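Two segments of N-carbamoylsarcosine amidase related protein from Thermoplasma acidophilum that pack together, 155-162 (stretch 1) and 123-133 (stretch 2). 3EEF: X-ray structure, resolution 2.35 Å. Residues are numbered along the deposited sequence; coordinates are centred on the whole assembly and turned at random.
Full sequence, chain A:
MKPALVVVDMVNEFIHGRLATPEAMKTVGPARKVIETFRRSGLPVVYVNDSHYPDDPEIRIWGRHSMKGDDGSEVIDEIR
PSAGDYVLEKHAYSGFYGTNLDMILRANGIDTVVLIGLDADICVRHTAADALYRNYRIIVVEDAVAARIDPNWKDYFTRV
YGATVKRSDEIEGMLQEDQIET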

ATOM      1  N   ASP A 155     -27.423   7.547  -0.122  1.00 49.43           N
ATOM      2  CA  ASP A 155     -27.377   7.747   1.334  1.00 51.46           C
ATOM      3  C   ASP A 155     -26.074   7.232   1.957  1.00 50.02           C
ATOM      4  O   ASP A 155     -25.563   7.796   2.933  1.00 49.06           O
ATOM      5  CB  ASP A 155     -28.562   6.993   1.978  1.00 53.51           C
ATOM      6  CG  ASP A 155     -29.130   7.691   3.210  1.00 63.12           C
ATOM      7  OD1 ASP A 155     -28.504   7.638   4.292  1.00 71.97           O
ATOM      8  OD2 ASP A 155     -30.246   8.255   3.106  1.00 77.24           O
ATOM      9  N   TYR A 156     -25.576   6.135   1.399  1.00 46.21           N
ATOM     10  CA  TYR A 156     -24.374   5.492   1.874  1.00 46.02           C
ATOM     11  C   TYR A 156     -23.153   6.354   1.567  1.00 44.55           C
ATOM     12  O   TYR A 156     -22.353   6.642   2.467  1.00 41.85           O
ATOM     13  CB  TYR A 156     -24.215   4.109   1.218  1.00 46.49           C
ATOM     14  CG  TYR A 156     -23.189   3.283   1.917  1.00 50.48           C
ATOM     15  CD1 TYR A 156     -23.561   2.414   2.922  1.00 48.06           C
ATOM     16  CD2 TYR A 156     -21.840   3.404   1.602  1.00 49.08           C
ATOM     17  CE1 TYR A 156     -22.623   1.658   3.591  1.00 53.18           C
ATOM     18  CE2 TYR A 156     -20.893   2.649   2.251  1.00 52.01           C
ATOM     19  CZ  TYR A 156     -21.286   1.777   3.252  1.00 51.23           C
ATOM     20  OH  TYR A 156     -20.362   1.023   3.927  1.00 45.63           O
ATOM     21  N   PHE A 157     -23.022   6.772   0.306  1.00 43.60           N
ATOM     22  CA  PHE A 157     -21.982   7.702  -0.075  1.00 45.59           C
ATOM     23  C   PHE A 157     -21.890   8.913   0.856  1.00 45.51           C
ATOM     24  O   PHE A 157     -20.803   9.231   1.370  1.00 44.30           O
ATOM     25  CB  PHE A 157     -22.202   8.188  -1.500  1.00 46.43           C
ATOM     26  CG  PHE A 157     -21.660   7.262  -2.524  1.00 47.65           C
ATOM     27  CD1 PHE A 157     -20.305   7.090  -2.664  1.00 51.40           C
ATOM     28  CD2 PHE A 157     -22.486   6.576  -3.357  1.00 59.08           C
ATOM     29  CE1 PHE A 157     -19.795   6.235  -3.616  1.00 44.67           C
ATOM     30  CE2 PHE A 157     -21.955   5.702  -4.320  1.00 58.91           C
ATOM     31  CZ  PHE A 157     -20.607   5.545  -4.428  1.00 46.79           C
ATOM     32  N   THR A 158     -23.026   9.576   1.052  1.00 44.27           N
ATOM     33  CA  THR A 158     -23.087  10.806   1.835  1.00 44.51           C
ATOM     34  C   THR A 158     -22.812  10.554   3.327  1.00 43.32           C
ATOM     35  O   THR A 158     -22.036  11.273   3.964  1.00 42.98           O
ATOM     36  CB  THR A 158     -24.461  11.576   1.638  1.00 45.05           C
ATOM     37  OG1 THR A 158     -25.578  10.729   1.962  1.00 51.03           O
ATOM     38  CG2 THR A 158     -24.616  12.055   0.197  1.00 40.38           C
ATOM     39  N   ARG A 159     -23.424   9.517   3.879  1.00 43.58           N
ATOM     40  CA  ARG A 159     -23.281   9.248   5.310  1.00 43.82           C
ATOM     41  C   ARG A 159     -21.914   8.621   5.669  1.00 44.67           C
ATOM     42  O   ARG A 159     -21.369   8.883   6.745  1.00 44.46           O
ATOM     43  CB  ARG A 159     -24.422   8.370   5.798  1.00 43.34           C
ATOM     44  N   VAL A 160     -21.365   7.795   4.778  1.00 43.74           N
ATOM     45  CA  VAL A 160     -20.169   7.028   5.100  1.00 42.20           C
ATOM     46  C   VAL A 160     -18.850   7.585   4.514  1.00 41.59           C
ATOM     47  O   VAL A 160     -17.784   7.467   5.128  1.00 44.35           O
ATOM     48  CB  VAL A 160     -20.323   5.568   4.691  1.00 44.79           C
ATOM     49  CG1 VAL A 160     -19.013   4.783   5.076  1.00 40.06           C
ATOM     50  CG2 VAL A 160     -21.590   4.992   5.343  1.00 36.64           C
ATOM     51  N   TYR A 161     -18.911   8.189   3.344  1.00 38.91           N
ATOM     52  CA  TYR A 161     -17.732   8.796   2.748  1.00 37.31           C
ATOM     53  C   TYR A 161     -17.784  10.321   2.705  1.00 38.40           C
ATOM     54  O   TYR A 161     -16.940  10.930   2.047  1.00 39.74           O
ATOM     55  CB  TYR A 161     -17.537   8.250   1.320  1.00 35.20           C
ATOM     56  CG  TYR A 161     -17.488   6.756   1.287  1.00 40.56           C
ATOM     57  CD1 TYR A 161     -16.619   6.046   2.126  1.00 42.12           C
ATOM     58  CD2 TYR A 161     -18.315   6.040   0.458  1.00 40.41           C
ATOM     59  CE1 TYR A 161     -16.589   4.679   2.124  1.00 42.59           C
ATOM     60  CE2 TYR A 161     -18.282   4.635   0.441  1.00 40.43           C
ATOM     61  CZ  TYR A 161     -17.426   3.978   1.268  1.00 38.86           C
ATOM     62  OH  TYR A 161     -17.402   2.617   1.266  1.00 39.81           O
ATOM     63  N   GLY A 162     -18.775  10.932   3.369  1.00 42.44           N
ATOM     64  CA  GLY A 162     -18.982  12.375   3.321  1.00 41.06           C
ATOM     65  C   GLY A 162     -19.055  12.944   1.922  1.00 41.44           C
ATOM     66  O   GLY A 162     -18.770  14.122   1.721  1.00 41.17           O
TER
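Stretch 2, residues 123-133: CVRHTAADALY

Stretch 2 is helical throughout, from Cys 123 to Tyr 133, and runs alongside the helix of stretch 1 in nearly the same direction. The two axes cross at -15° and come within 11.0 Å of each other, a spacing wide enough for aromatic side chains to lie between the backbones. The nearest CA atoms are those of Phe 157 and Arg 125, 7.4 Å apart, and, one turn on in stretch 1 but about two in stretch 2, those of Tyr 161 and Leu 132, 6.6 Å apart. Within stretch 2 the backbone is held by regular i to i+4 hydrogen bonds, such as Ala 129 N to Arg 125 O at 2.9 Å; Thr 127 OG1 adds a side-chain bond to Cys 123 O at 2.6 Å.

No hydrogen bond joins the two stretches, and most of the contact is apolar. The side chain of Tyr 161 (chi1 m), the residue most covered by the other stretch, fits as a knob among Arg 125, Ala 128, Ala 129 and Leu 132. One face of its ring is turned to the backbone of Ala 129, with CE1 3.6 Å from Ala 129 CA. Around the ring edge, CE2 lies 3.6 Å from Arg 125 CG and CD1 lies 4.1 Å from Leu 132 CD2. The small side chain of Ala 128 serves both aromatics: its CB is 3.9 Å from Tyr 161 CD2 and 3.8 Å from Phe 157 CE1. Phe 157 leaves its backbone sideways, but its ring tip reaches stretch 2, where CZ approaches Val 124 CG1 at 3.6 Å and Arg 125 CA at 3.8 Å.

The polar component is a cation-pi stack. Arg 125 extends its guanidinium flat over Tyr 156, with planes at 19°, and Arg 125 NH1 comes within 3.7 Å of Tyr 156 CG. NE and NH2 of this arginine are hydrogen-bonded elsewhere in the structure.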

ATOM      1  N   CYS A 123     -17.649  -1.085  -7.551  1.00 37.16           N
ATOM      2  CA  CYS A 123     -16.347  -0.479  -7.846  1.00 37.82           C
ATOM      3  C   CYS A 123     -16.272   1.032  -7.548  1.00 37.29           C
ATOM      4  O   CYS A 123     -15.223   1.531  -7.118  1.00 42.65           O
ATOM      5  CB  CYS A 123     -15.934  -0.766  -9.292  1.00 39.32           C
ATOM      6  SG  CYS A 123     -15.746  -2.558  -9.696  1.00 45.54           S
ATOM      7  N   VAL A 124     -17.352   1.768  -7.789  1.00 36.04           N
ATOM      8  CA  VAL A 124     -17.369   3.211  -7.552  1.00 36.57           C
ATOM      9  C   VAL A 124     -17.227   3.460  -6.055  1.00 36.30           C
ATOM     10  O   VAL A 124     -16.459   4.309  -5.612  1.00 36.79           O
ATOM     11  CB  VAL A 124     -18.654   3.904  -8.112  1.00 35.70           C
ATOM     12  CG1 VAL A 124     -18.784   5.305  -7.554  1.00 35.78           C
ATOM     13  CG2 VAL A 124     -18.663   3.903  -9.676  1.00 28.11           C
ATOM     14  N   ARG A 125     -17.948   2.668  -5.289  1.00 36.85           N
ATOM     15  CA  ARG A 125     -17.982   2.806  -3.859  1.00 37.88           C
ATOM     16  C   ARG A 125     -16.643   2.456  -3.216  1.00 37.11           C
ATOM     17  O   ARG A 125     -16.175   3.126  -2.268  1.00 36.24           O
ATOM     18  CB  ARG A 125     -19.091   1.909  -3.316  1.00 38.72           C
ATOM     19  CG  ARG A 125     -19.329   2.104  -1.853  1.00 46.93           C
ATOM     20  CD  ARG A 125     -20.315   1.118  -1.300  1.00 51.10           C
ATOM     21  NE  ARG A 125     -21.648   1.257  -1.877  1.00 46.58           N
ATOM     22  CZ  ARG A 125     -22.754   0.785  -1.307  1.00 42.80           C
ATOM     23  NH1 ARG A 125     -22.716   0.179  -0.128  1.00 52.28           N
ATOM     24  NH2 ARG A 125     -23.921   0.976  -1.897  1.00 44.98           N
ATOM     25  N   HIS A 126     -16.057   1.370  -3.714  1.00 36.57           N
ATOM     26  CA  HIS A 126     -14.770   0.882  -3.239  1.00 36.29           C
ATOM     27  C   HIS A 126     -13.655   1.865  -3.554  1.00 36.12           C
ATOM     28  O   HIS A 126     -12.812   2.155  -2.721  1.00 38.54           O
ATOM     29  CB  HIS A 126     -14.503  -0.517  -3.797  1.00 36.10           C
ATOM     30  CG  HIS A 126     -15.222  -1.589  -3.044  1.00 32.69           C
ATOM     31  ND1 HIS A 126     -16.557  -1.856  -3.237  1.00 38.89           N
ATOM     32  CD2 HIS A 126     -14.823  -2.384  -2.022  1.00 38.45           C
ATOM     33  CE1 HIS A 126     -16.938  -2.796  -2.391  1.00 32.01           C
ATOM     34  NE2 HIS A 126     -15.904  -3.149  -1.655  1.00 27.19           N
ATOM     35  N   THR A 127     -13.652   2.382  -4.768  1.00 36.91           N
ATOM     36  CA  THR A 127     -12.782   3.488  -5.115  1.00 34.51           C
ATOM     37  C   THR A 127     -12.977   4.679  -4.160  1.00 36.79           C
ATOM     38  O   THR A 127     -12.002   5.300  -3.742  1.00 37.25           O
ATOM     39  CB  THR A 127     -13.059   3.897  -6.544  1.00 34.12           C
ATOM     40  OG1 THR A 127     -12.879   2.729  -7.350  1.00 33.04           O
ATOM     41  CG2 THR A 127     -12.098   5.022  -7.012  1.00 32.42           C
ATOM     42  N   ALA A 128     -14.226   4.990  -3.822  1.00 38.06           N
ATOM     43  CA  ALA A 128     -14.567   6.110  -2.910  1.00 37.06           C
ATOM     44  C   ALA A 128     -13.906   5.907  -1.554  1.00 39.65           C
ATOM     45  O   ALA A 128     -13.264   6.807  -1.012  1.00 42.76           O
ATOM     46  CB  ALA A 128     -16.087   6.204  -2.731  1.00 32.67           C
ATOM     47  N   ALA A 129     -14.058   4.700  -1.025  1.00 39.27           N
ATOM     48  CA  ALA A 129     -13.484   4.303   0.254  1.00 37.04           C
ATOM     49  C   ALA A 129     -12.000   4.599   0.301  1.00 34.31           C
ATOM     50  O   ALA A 129     -11.490   5.237   1.241  1.00 31.54           O
ATOM     51  CB  ALA A 129     -13.743   2.789   0.500  1.00 33.33           C
ATOM     52  N   ASP A 130     -11.302   4.147  -0.722  1.00 32.48           N
ATOM     53  CA  ASP A 130      -9.846   4.345  -0.769  1.00 32.46           C
ATOM     54  C   ASP A 130      -9.439   5.802  -0.883  1.00 34.14           C
ATOM     55  O   ASP A 130      -8.377   6.169  -0.399  1.00 34.02           O
ATOM     56  CB  ASP A 130      -9.233   3.570  -1.912  1.00 31.21           C
ATOM     57  CG  ASP A 130      -8.883   2.135  -1.530  1.00 42.09           C
ATOM     58  OD1 ASP A 130      -8.676   1.874  -0.321  1.00 29.21           O
ATOM     59  OD2 ASP A 130      -8.808   1.281  -2.449  1.00 34.19           O
ATOM     60  N   ALA A 131     -10.251   6.598  -1.588  1.00 36.38           N
ATOM     61  CA  ALA A 131     -10.066   8.043  -1.744  1.00 34.49           C
ATOM     62  C   ALA A 131     -10.090   8.705  -0.385  1.00 35.70           C
ATOM     63  O   ALA A 131      -9.222   9.507  -0.057  1.00 34.14           O
ATOM     64  CB  ALA A 131     -11.203   8.609  -2.617  1.00 34.65           C
ATOM     65  N   LEU A 132     -11.091   8.328   0.418  1.00 37.04           N
ATOM     66  CA  LEU A 132     -11.229   8.796   1.786  1.00 35.21           C
ATOM     67  C   LEU A 132     -10.031   8.505   2.656  1.00 35.41           C
ATOM     68  O   LEU A 132      -9.509   9.384   3.292  1.00 39.41           O
ATOM     69  CB  LEU A 132     -12.454   8.184   2.439  1.00 35.77           C
ATOM     70  CG  LEU A 132     -12.773   8.824   3.801  1.00 42.13           C
ATOM     71  CD1 LEU A 132     -13.057  10.330   3.621  1.00 39.28           C
ATOM     72  CD2 LEU A 132     -13.940   8.137   4.418  1.00 25.66           C
ATOM     73  N   TYR A 133      -9.608   7.253   2.715  1.00 37.22           N
ATOM     74  CA  TYR A 133      -8.401   6.882   3.455  1.00 36.91           C
ATOM     75  C   TYR A 133      -7.195   7.773   3.081  1.00 37.68           C
ATOM     76  O   TYR A 133      -6.344   8.090   3.910  1.00 36.80           O
ATOM     77  CB  TYR A 133      -8.012   5.450   3.150  1.00 36.95           C
ATOM     78  CG  TYR A 133      -9.047   4.351   3.420  1.00 38.06           C
ATOM     79  CD1 TYR A 133     -10.275   4.618   4.017  1.00 32.34           C
ATOM     80  CD2 TYR A 133      -8.750   3.031   3.111  1.00 41.01           C
ATOM     81  CE1 TYR A 133     -11.176   3.614   4.268  1.00 37.33           C
ATOM     82  CE2 TYR A 133      -9.644   2.014   3.369  1.00 39.11           C
ATOM     83  CZ  TYR A 133     -10.853   2.314   3.942  1.00 35.96           C
ATOM     84  OH  TYR A 133     -11.760   1.326   4.180  1.00 39.33           O
TER